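Side-chain contacts in amicyanin (Paracoccus versutus, PDB 1ID2), which probably passes electrons from methylamine dehydrogenase to a cytochrome c through its type I (blue) copper centre: residues A[29-34]-A[44-49]; A[60-65]-A[87-92]. One frame throughout, in Å; residues are numbered along the deposited sequence.

Contact 1: residues A[29-34]-A[44-49]; sequences MKYLTP and VYWVNG
Tyr31 and Trp46 come together obliquely: the indole brings its CD1 atom to 3.9 Å from Tyr31 CD1. The next atom round the phenol ring, Tyr31 CE1, lies 4.1 Å from the same Trp46 CD1, so a single carbon of the indole lies near both. The centre of the phenol and that of the five-membered ring are 5.7 Å apart, and the two ring planes are inclined at 73°. Trp46 holds CG anti to its carbonyl carbon, chi1 -77°, and this torsion together with the second, -93°, brings CD1 of the indole to Tyr31 and keeps the benzo ring farther from it. The CB of Tyr31 does not point straight at the tryptophan's strand, but its ring ends nearer to it.

The two residues belong to one sheet of the cupredoxin β-sandwich. Strand 30-31 is an outermost member and strand 22-27 runs between it and strand 43-48, so the meeting of the rings spans an intervening strand and involves no backbone hydrogen bond. Two residues before Trp46 on its strand, Val44 puts CG1 4.0 Å above the indole plane, toward the rim. Val24 and Val103 add further apolar contacts to the same tryptophan, while Tyr91 meets both rings edge-to-face.

The polar end of Tyr31 is held by a hydrogen bond from OH to the backbone O of Asn55, the residue after the copper ligand His54. This tyrosine also touches the ligand Cys93, and its side chain comes within about 5 Å of the copper ion.

Contact 2: residues A[60-65]-A[87-92]; sequences KGIVGE and GSYDYF
In the cupredoxin fold of this protein, the loop joining the short strands 57-58 and 68-69 leans on strand 87-92, where Ile62 and Val63 meet Tyr89 and Asp90. Ile62 uses its backbone: its carbonyl O comes to the edge of the Tyr89 ring, near the ring plane, 3.6 Å from CE1. Val63 approaches the same flank obliquely, with CG1 3.6 Å from Tyr89 CD1. The CG2 methyl of Ile62, anti to its backbone N, lies 4.0 Å from the backbone O of Asp90 and 4.3 Å from Tyr89 CD1. No hydrogen bond crosses the contact. The hydroxyl of Tyr89 is hydrogen-bonded instead to Glu85 O, and Asp90 OD2 forms a salt bridge with Lys102 NZ. Replacing Tyr89 by an alanine would probably open a gap beside Val63 CG1 and leave Glu85 O without its hydroxyl partner. Tyr89 packs further on Phe58 of strand 57-58, Phe83 of strand 77-83 and Val105 of strand 100-105, the strand that pairs antiparallel with 87-92, while the backbone of Val63 hydrogen-bonds with that of Lys3 near the N-terminus.

In the fold
The two contacts lie on opposite sides of the chain's centre, about 17 Å apart between their own centres, yet strand 87-92 brings them together. Tyr91, two residues on from Tyr89, sends its side chain inward to contact 1, where its OH stands 3.2 Å from Trp46 NE1, a probable hydrogen bond, and its CE1 3.4 Å from Tyr31 CZ. Contact 1 is fully buried, aromatic against aromatic, within one sheet and close to the copper. Contact 2 is only partly buried and joins a loop to an outermost strand of the other sheet, mixing aliphatic groups and backbone carbonyls with a single ring. Contact 1 binds its hydroxyl beside a copper ligand; contact 2 pairs a charge.

Contact 1: residues A[29-34]-A[44-49]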
ATOM      1  N   MET A  29      -6.040 -13.386   3.024  1.00 17.70           N
ATOM      2  CA  MET A  29      -4.777 -13.159   3.693  1.00  9.95           C
ATOM      3  C   MET A  29      -3.610 -13.026   2.724  1.00 21.20           C
ATOM      4  O   MET A  29      -2.469 -13.286   3.105  1.00 25.78           O
ATOM      5  CB  MET A  29      -4.496 -14.281   4.700  1.00  9.87           C
ATOM      6  CG  MET A  29      -5.638 -14.553   5.659  1.00  4.25           C
ATOM      7  SD  MET A  29      -6.032 -13.221   6.761  1.00 17.95           S
ATOM      8  CE  MET A  29      -4.856 -13.454   8.098  1.00 10.83           C
ATOM      9  N   LYS A  30      -3.879 -12.521   1.521  1.00 16.79           N
ATOM     10  CA  LYS A  30      -2.843 -12.315   0.497  1.00 17.10           C
ATOM     11  C   LYS A  30      -3.025 -10.932  -0.107  1.00 22.41           C
ATOM     12  O   LYS A  30      -4.150 -10.497  -0.336  1.00  9.72           O
ATOM     13  CB  LYS A  30      -3.003 -13.312  -0.655  1.00 28.50           C
ATOM     14  CG  LYS A  30      -2.567 -14.733  -0.387  1.00 42.80           C
ATOM     15  CD  LYS A  30      -3.231 -15.701  -1.370  1.00 54.41           C
ATOM     16  CE  LYS A  30      -2.740 -15.514  -2.800  1.00 69.66           C
ATOM     17  NZ  LYS A  30      -3.509 -16.348  -3.773  1.00 83.96           N
ATOM     18  N   TYR A  31      -1.920 -10.319  -0.502  1.00  8.29           N
ATOM     19  CA  TYR A  31      -1.959  -9.220  -1.452  1.00 13.11           C
ATOM     20  C   TYR A  31      -2.017  -9.903  -2.779  1.00 10.45           C
ATOM     21  O   TYR A  31      -1.132 -10.699  -3.090  1.00 18.53           O
ATOM     22  CB  TYR A  31      -0.670  -8.401  -1.397  1.00 10.76           C
ATOM     23  CG  TYR A  31      -0.500  -7.688  -0.104  1.00  8.78           C
ATOM     24  CD1 TYR A  31      -1.358  -6.639   0.253  1.00  2.00           C
ATOM     25  CD2 TYR A  31       0.485  -8.076   0.788  1.00  3.89           C
ATOM     26  CE1 TYR A  31      -1.225  -5.987   1.470  1.00  4.29           C
ATOM     27  CE2 TYR A  31       0.619  -7.439   2.009  1.00  3.17           C
ATOM     28  CZ  TYR A  31      -0.220  -6.397   2.349  1.00 14.87           C
ATOM     29  OH  TYR A  31       0.019  -5.733   3.534  1.00 14.30           O
ATOM     30  N   LEU A  32      -2.969  -9.509  -3.613  1.00 20.95           N
ATOM     31  CA  LEU A  32      -3.256 -10.283  -4.807  1.00 18.60           C
ATOM     32  C   LEU A  32      -2.283  -9.977  -5.935  1.00 43.76           C
ATOM     33  O   LEU A  32      -2.080 -10.799  -6.821  1.00 29.29           O
ATOM     34  CB  LEU A  32      -4.705 -10.066  -5.257  1.00 15.01           C
ATOM     35  CG  LEU A  32      -5.778 -10.636  -4.316  1.00 18.83           C
ATOM     36  CD1 LEU A  32      -7.116 -10.696  -5.055  1.00 14.82           C
ATOM     37  CD2 LEU A  32      -5.376 -12.016  -3.809  1.00 17.20           C
ATOM     38  N   THR A  33      -1.607  -8.839  -5.855  1.00 17.84           N
ATOM     39  CA  THR A  33      -0.579  -8.525  -6.822  1.00  6.60           C
ATOM     40  C   THR A  33       0.673  -8.258  -6.019  1.00 20.39           C
ATOM     41  O   THR A  33       0.879  -7.150  -5.532  1.00 27.60           O
ATOM     42  CB  THR A  33      -0.920  -7.261  -7.641  1.00 24.11           C
ATOM     43  OG1 THR A  33      -2.279  -7.316  -8.092  1.00 23.04           O
ATOM     44  CG2 THR A  33      -0.002  -7.155  -8.826  1.00 20.02           C
ATOM     45  N   PRO A  34       1.528  -9.277  -5.859  1.00 29.73           N
ATOM     46  CA  PRO A  34       2.661  -9.257  -4.914  1.00 36.68           C
ATOM     47  C   PRO A  34       3.839  -8.383  -5.368  1.00 27.13           C
ATOM     48  O   PRO A  34       4.707  -8.017  -4.574  1.00 33.17           O
ATOM     49  CB  PRO A  34       3.066 -10.730  -4.805  1.00 18.49           C
ATOM     50  CG  PRO A  34       1.918 -11.499  -5.432  1.00 38.77           C
ATOM     51  CD  PRO A  34       1.379 -10.594  -6.493  1.00 26.57           C
ATOM     52  N   VAL A  44      -0.258   4.062  -5.834  1.00 21.19           N
ATOM     53  CA  VAL A  44      -0.798   2.701  -5.800  1.00 12.43           C
ATOM     54  C   VAL A  44      -1.915   2.717  -4.783  1.00 14.99           C
ATOM     55  O   VAL A  44      -1.751   3.282  -3.731  1.00  7.82           O
ATOM     56  CB  VAL A  44       0.237   1.652  -5.329  1.00  8.32           C
ATOM     57  CG1 VAL A  44      -0.339   0.265  -5.464  1.00  9.02           C
ATOM     58  CG2 VAL A  44       1.514   1.763  -6.128  1.00  5.49           C
ATOM     59  N   TYR A  45      -3.036   2.075  -5.092  1.00 14.85           N
ATOM     60  CA  TYR A  45      -4.092   1.876  -4.110  1.00  6.51           C
ATOM     61  C   TYR A  45      -4.162   0.412  -3.734  1.00  3.80           C
ATOM     62  O   TYR A  45      -3.879  -0.459  -4.552  1.00  6.91           O
ATOM     63  CB  TYR A  45      -5.447   2.307  -4.679  1.00 13.04           C
ATOM     64  CG  TYR A  45      -5.593   3.804  -4.882  1.00 11.31           C
ATOM     65  CD1 TYR A  45      -4.958   4.454  -5.939  1.00 15.90           C
ATOM     66  CD2 TYR A  45      -6.418   4.552  -4.064  1.00 14.67           C
ATOM     67  CE1 TYR A  45      -5.139   5.810  -6.158  1.00 17.02           C
ATOM     68  CE2 TYR A  45      -6.633   5.901  -4.297  1.00 13.57           C
ATOM     69  CZ  TYR A  45      -5.990   6.523  -5.333  1.00 19.22           C
ATOM     70  OH  TYR A  45      -6.210   7.866  -5.547  1.00 40.44           O
ATOM     71  N   TRP A  46      -4.421   0.162  -2.458  1.00  9.49           N
ATOM     72  CA  TRP A  46      -4.699  -1.172  -1.955  1.00  9.54           C
ATOM     73  C   TRP A  46      -6.154  -1.145  -1.576  1.00 11.92           C
ATOM     74  O   TRP A  46      -6.638  -0.118  -1.129  1.00  5.91           O
ATOM     75  CB  TRP A  46      -3.866  -1.470  -0.710  1.00  7.95           C
ATOM     76  CG  TRP A  46      -2.443  -1.785  -1.013  1.00 16.37           C
ATOM     77  CD1 TRP A  46      -1.902  -3.020  -1.210  1.00  4.79           C
ATOM     78  CD2 TRP A  46      -1.381  -0.834  -1.210  1.00 13.85           C
ATOM     79  NE1 TRP A  46      -0.579  -2.898  -1.536  1.00 13.45           N
ATOM     80  CE2 TRP A  46      -0.237  -1.578  -1.545  1.00 10.45           C
ATOM     81  CE3 TRP A  46      -1.296   0.559  -1.121  1.00 16.59           C
ATOM     82  CZ2 TRP A  46       0.996  -0.950  -1.800  1.00 12.70           C
ATOM     83  CZ3 TRP A  46      -0.078   1.171  -1.374  1.00 13.86           C
ATOM     84  CH2 TRP A  46       1.050   0.417  -1.706  1.00 16.99           C
ATOM     85  N   VAL A  47      -6.873  -2.221  -1.876  1.00  8.86           N
ATOM     86  CA  VAL A  47      -8.292  -2.329  -1.513  1.00 10.26           C
ATOM     87  C   VAL A  47      -8.523  -3.670  -0.816  1.00 11.38           C
ATOM     88  O   VAL A  47      -8.219  -4.736  -1.346  1.00  8.92           O
ATOM     89  CB  VAL A  47      -9.224  -2.255  -2.765  1.00 20.94           C
ATOM     90  CG1 VAL A  47     -10.678  -2.411  -2.345  1.00 14.70           C
ATOM     91  CG2 VAL A  47      -9.032  -0.932  -3.499  1.00 24.62           C
ATOM     92  N   ASN A  48      -9.007  -3.604   0.413  1.00 12.66           N
ATOM     93  CA  ASN A  48      -9.267  -4.784   1.195  1.00 12.69           C
ATOM     94  C   ASN A  48     -10.641  -5.361   0.851  1.00 21.56           C
ATOM     95  O   ASN A  48     -11.660  -4.670   0.980  1.00 11.89           O
ATOM     96  CB  ASN A  48      -9.209  -4.445   2.694  1.00 13.66           C
ATOM     97  CG  ASN A  48      -9.331  -5.688   3.570  1.00 11.83           C
ATOM     98  OD1 ASN A  48      -9.227  -6.792   3.077  1.00 21.12           O
ATOM     99  ND2 ASN A  48      -9.549  -5.500   4.868  1.00  6.75           N
ATOM    100  N   GLY A  49     -10.657  -6.605   0.399  1.00 15.65           N
ATOM    101  CA  GLY A  49     -11.901  -7.228   0.026  1.00  8.57           C
ATOM    102  C   GLY A  49     -12.574  -7.978   1.157  1.00 23.60           C
ATOM    103  O   GLY A  49     -13.707  -8.408   0.995  1.00 18.98           O
TER

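Contact 2: residues A[60-65]-A[87-92]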
ATOM      1  N   LYS A  60      11.947   0.096   8.953  1.00 20.62           N
ATOM      2  CA  LYS A  60      12.845   1.246   8.953  1.00 10.92           C
ATOM      3  C   LYS A  60      13.722   1.201   7.714  1.00 22.57           C
ATOM      4  O   LYS A  60      14.198   0.132   7.328  1.00 30.94           O
ATOM      5  CB  LYS A  60      13.756   1.223  10.183  1.00 26.21           C
ATOM      6  CG  LYS A  60      13.351   2.169  11.305  1.00 69.01           C
ATOM      7  CD  LYS A  60      14.567   2.695  12.076  1.00 74.12           C
ATOM      8  CE  LYS A  60      15.618   1.609  12.323  1.00 64.93           C
ATOM      9  NZ  LYS A  60      15.137   0.488  13.196  1.00 52.18           N
ATOM     10  N   GLY A  61      13.973   2.363   7.123  1.00 17.40           N
ATOM     11  CA  GLY A  61      15.002   2.454   6.107  1.00 11.05           C
ATOM     12  C   GLY A  61      14.505   2.135   4.724  1.00 39.00           C
ATOM     13  O   GLY A  61      15.303   2.028   3.795  1.00 27.71           O
ATOM     14  N   ILE A  62      13.196   1.952   4.578  1.00 32.26           N
ATOM     15  CA  ILE A  62      12.645   1.544   3.289  1.00 50.84           C
ATOM     16  C   ILE A  62      12.033   2.732   2.524  1.00 22.50           C
ATOM     17  O   ILE A  62      12.486   3.054   1.428  1.00 25.41           O
ATOM     18  CB  ILE A  62      11.611   0.384   3.457  1.00 21.39           C
ATOM     19  CG1 ILE A  62      12.264  -0.800   4.182  1.00 26.56           C
ATOM     20  CG2 ILE A  62      11.074  -0.056   2.103  1.00 17.94           C
ATOM     21  CD1 ILE A  62      13.311  -1.542   3.387  1.00 22.00           C
ATOM     22  N   VAL A  63      11.060   3.421   3.122  1.00 35.00           N
ATOM     23  CA  VAL A  63      10.499   4.615   2.492  1.00 33.32           C
ATOM     24  C   VAL A  63      10.963   5.892   3.161  1.00 56.21           C
ATOM     25  O   VAL A  63      10.510   6.981   2.814  1.00 21.31           O
ATOM     26  CB  VAL A  63       8.955   4.614   2.492  1.00 13.58           C
ATOM     27  CG1 VAL A  63       8.463   3.661   1.435  1.00  9.71           C
ATOM     28  CG2 VAL A  63       8.403   4.284   3.885  1.00 13.15           C
ATOM     29  N   GLY A  64      11.822   5.735   4.159  1.00 50.35           N
ATOM     30  CA  GLY A  64      12.354   6.857   4.903  1.00 31.56           C
ATOM     31  C   GLY A  64      13.325   6.281   5.907  1.00 30.09           C
ATOM     32  O   GLY A  64      13.562   5.071   5.902  1.00 46.29           O
ATOM     33  N   GLU A  65      13.831   7.119   6.806  1.00 47.50           N
ATOM     34  CA  GLU A  65      14.705   6.657   7.882  1.00 48.93           C
ATOM     35  C   GLU A  65      13.894   5.874   8.913  1.00 31.59           C
ATOM     36  O   GLU A  65      14.349   4.853   9.426  1.00 49.36           O
ATOM     37  CB  GLU A  65      15.393   7.847   8.554  1.00 53.57           C
ATOM     38  CG  GLU A  65      16.460   7.458   9.568  1.00 63.99           C
ATOM     39  CD  GLU A  65      17.105   8.661  10.228  1.00 69.72           C
ATOM     40  OE1 GLU A  65      16.508   9.213  11.177  1.00 77.30           O
ATOM     41  OE2 GLU A  65      18.214   9.049   9.805  1.00 71.35           O
ATOM     42  N   GLY A  87      13.066   2.846  -7.152  1.00 23.57           N
ATOM     43  CA  GLY A  87      13.561   1.871  -6.184  1.00 31.76           C
ATOM     44  C   GLY A  87      12.702   0.620  -5.997  1.00 23.54           C
ATOM     45  O   GLY A  87      11.771   0.413  -6.763  1.00 22.23           O
ATOM     46  N   SER A  88      13.034  -0.229  -5.011  1.00 21.56           N
ATOM     47  CA  SER A  88      12.196  -1.381  -4.623  1.00 18.50           C
ATOM     48  C   SER A  88      11.759  -1.280  -3.170  1.00 23.76           C
ATOM     49  O   SER A  88      12.599  -1.265  -2.268  1.00 32.57           O
ATOM     50  CB  SER A  88      12.943  -2.707  -4.798  1.00 13.13           C
ATOM     51  OG  SER A  88      13.266  -2.919  -6.144  1.00 18.38           O
ATOM     52  N   TYR A  89      10.444  -1.311  -2.945  1.00 18.33           N
ATOM     53  CA  TYR A  89       9.876  -1.063  -1.627  1.00  7.75           C
ATOM     54  C   TYR A  89       9.043  -2.270  -1.236  1.00 11.42           C
ATOM     55  O   TYR A  89       8.139  -2.658  -1.957  1.00 21.65           O
ATOM     56  CB  TYR A  89       8.989   0.184  -1.661  1.00  7.97           C
ATOM     57  CG  TYR A  89       9.673   1.404  -2.223  1.00 19.77           C
ATOM     58  CD1 TYR A  89      10.293   2.308  -1.381  1.00 21.62           C
ATOM     59  CD2 TYR A  89       9.791   1.599  -3.598  1.00 16.59           C
ATOM     60  CE1 TYR A  89      11.028   3.362  -1.867  1.00 27.00           C
ATOM     61  CE2 TYR A  89      10.538   2.657  -4.100  1.00 13.65           C
ATOM     62  CZ  TYR A  89      11.161   3.533  -3.216  1.00 26.43           C
ATOM     63  OH  TYR A  89      11.983   4.546  -3.655  1.00 30.87           O
ATOM     64  N   ASP A  90       9.484  -2.950  -0.191  1.00 14.32           N
ATOM     65  CA  ASP A  90       8.767  -4.070   0.414  1.00 19.61           C
ATOM     66  C   ASP A  90       7.807  -3.539   1.446  1.00 24.03           C
ATOM     67  O   ASP A  90       8.217  -2.776   2.320  1.00 26.83           O
ATOM     68  CB  ASP A  90       9.727  -4.997   1.163  1.00 34.87           C
ATOM     69  CG  ASP A  90      10.873  -5.440   0.324  1.00 86.90           C
ATOM     70  OD1 ASP A  90      12.013  -4.961   0.579  1.00 58.59           O
ATOM     71  OD2 ASP A  90      10.608  -6.278  -0.572  1.00 25.58           O
ATOM     72  N   TYR A  91       6.615  -4.120   1.499  1.00 16.91           N
ATOM     73  CA  TYR A  91       5.714  -3.826   2.597  1.00 30.34           C
ATOM     74  C   TYR A  91       5.190  -5.143   3.119  1.00 14.88           C
ATOM     75  O   TYR A  91       5.354  -6.184   2.482  1.00 22.53           O
ATOM     76  CB  TYR A  91       4.556  -2.922   2.147  1.00 14.78           C
ATOM     77  CG  TYR A  91       3.753  -3.476   0.995  1.00 10.59           C
ATOM     78  CD1 TYR A  91       2.599  -4.218   1.219  1.00  4.44           C
ATOM     79  CD2 TYR A  91       4.178  -3.301  -0.324  1.00 13.80           C
ATOM     80  CE1 TYR A  91       1.902  -4.787   0.171  1.00  3.76           C
ATOM     81  CE2 TYR A  91       3.483  -3.862  -1.377  1.00  5.29           C
ATOM     82  CZ  TYR A  91       2.344  -4.614  -1.112  1.00  2.16           C
ATOM     83  OH  TYR A  91       1.624  -5.143  -2.150  1.00  7.67           O
ATOM     84  N   PHE A  92       4.533  -5.068   4.267  1.00 13.65           N
ATOM     85  CA  PHE A  92       3.940  -6.217   4.902  1.00  6.85           C
ATOM     86  C   PHE A  92       2.747  -5.681   5.690  1.00  6.93           C
ATOM     87  O   PHE A  92       2.530  -4.468   5.763  1.00  5.52           O
ATOM     88  CB  PHE A  92       4.972  -6.901   5.834  1.00  3.33           C
ATOM     89  CG  PHE A  92       5.505  -5.995   6.912  1.00  6.79           C
ATOM     90  CD1 PHE A  92       6.481  -5.051   6.618  1.00  5.44           C
ATOM     91  CD2 PHE A  92       4.943  -5.993   8.184  1.00  9.07           C
ATOM     92  CE1 PHE A  92       6.869  -4.114   7.558  1.00  4.75           C
ATOM     93  CE2 PHE A  92       5.337  -5.049   9.137  1.00 22.35           C
ATOM     94  CZ  PHE A  92       6.308  -4.098   8.806  1.00  6.01           C
TER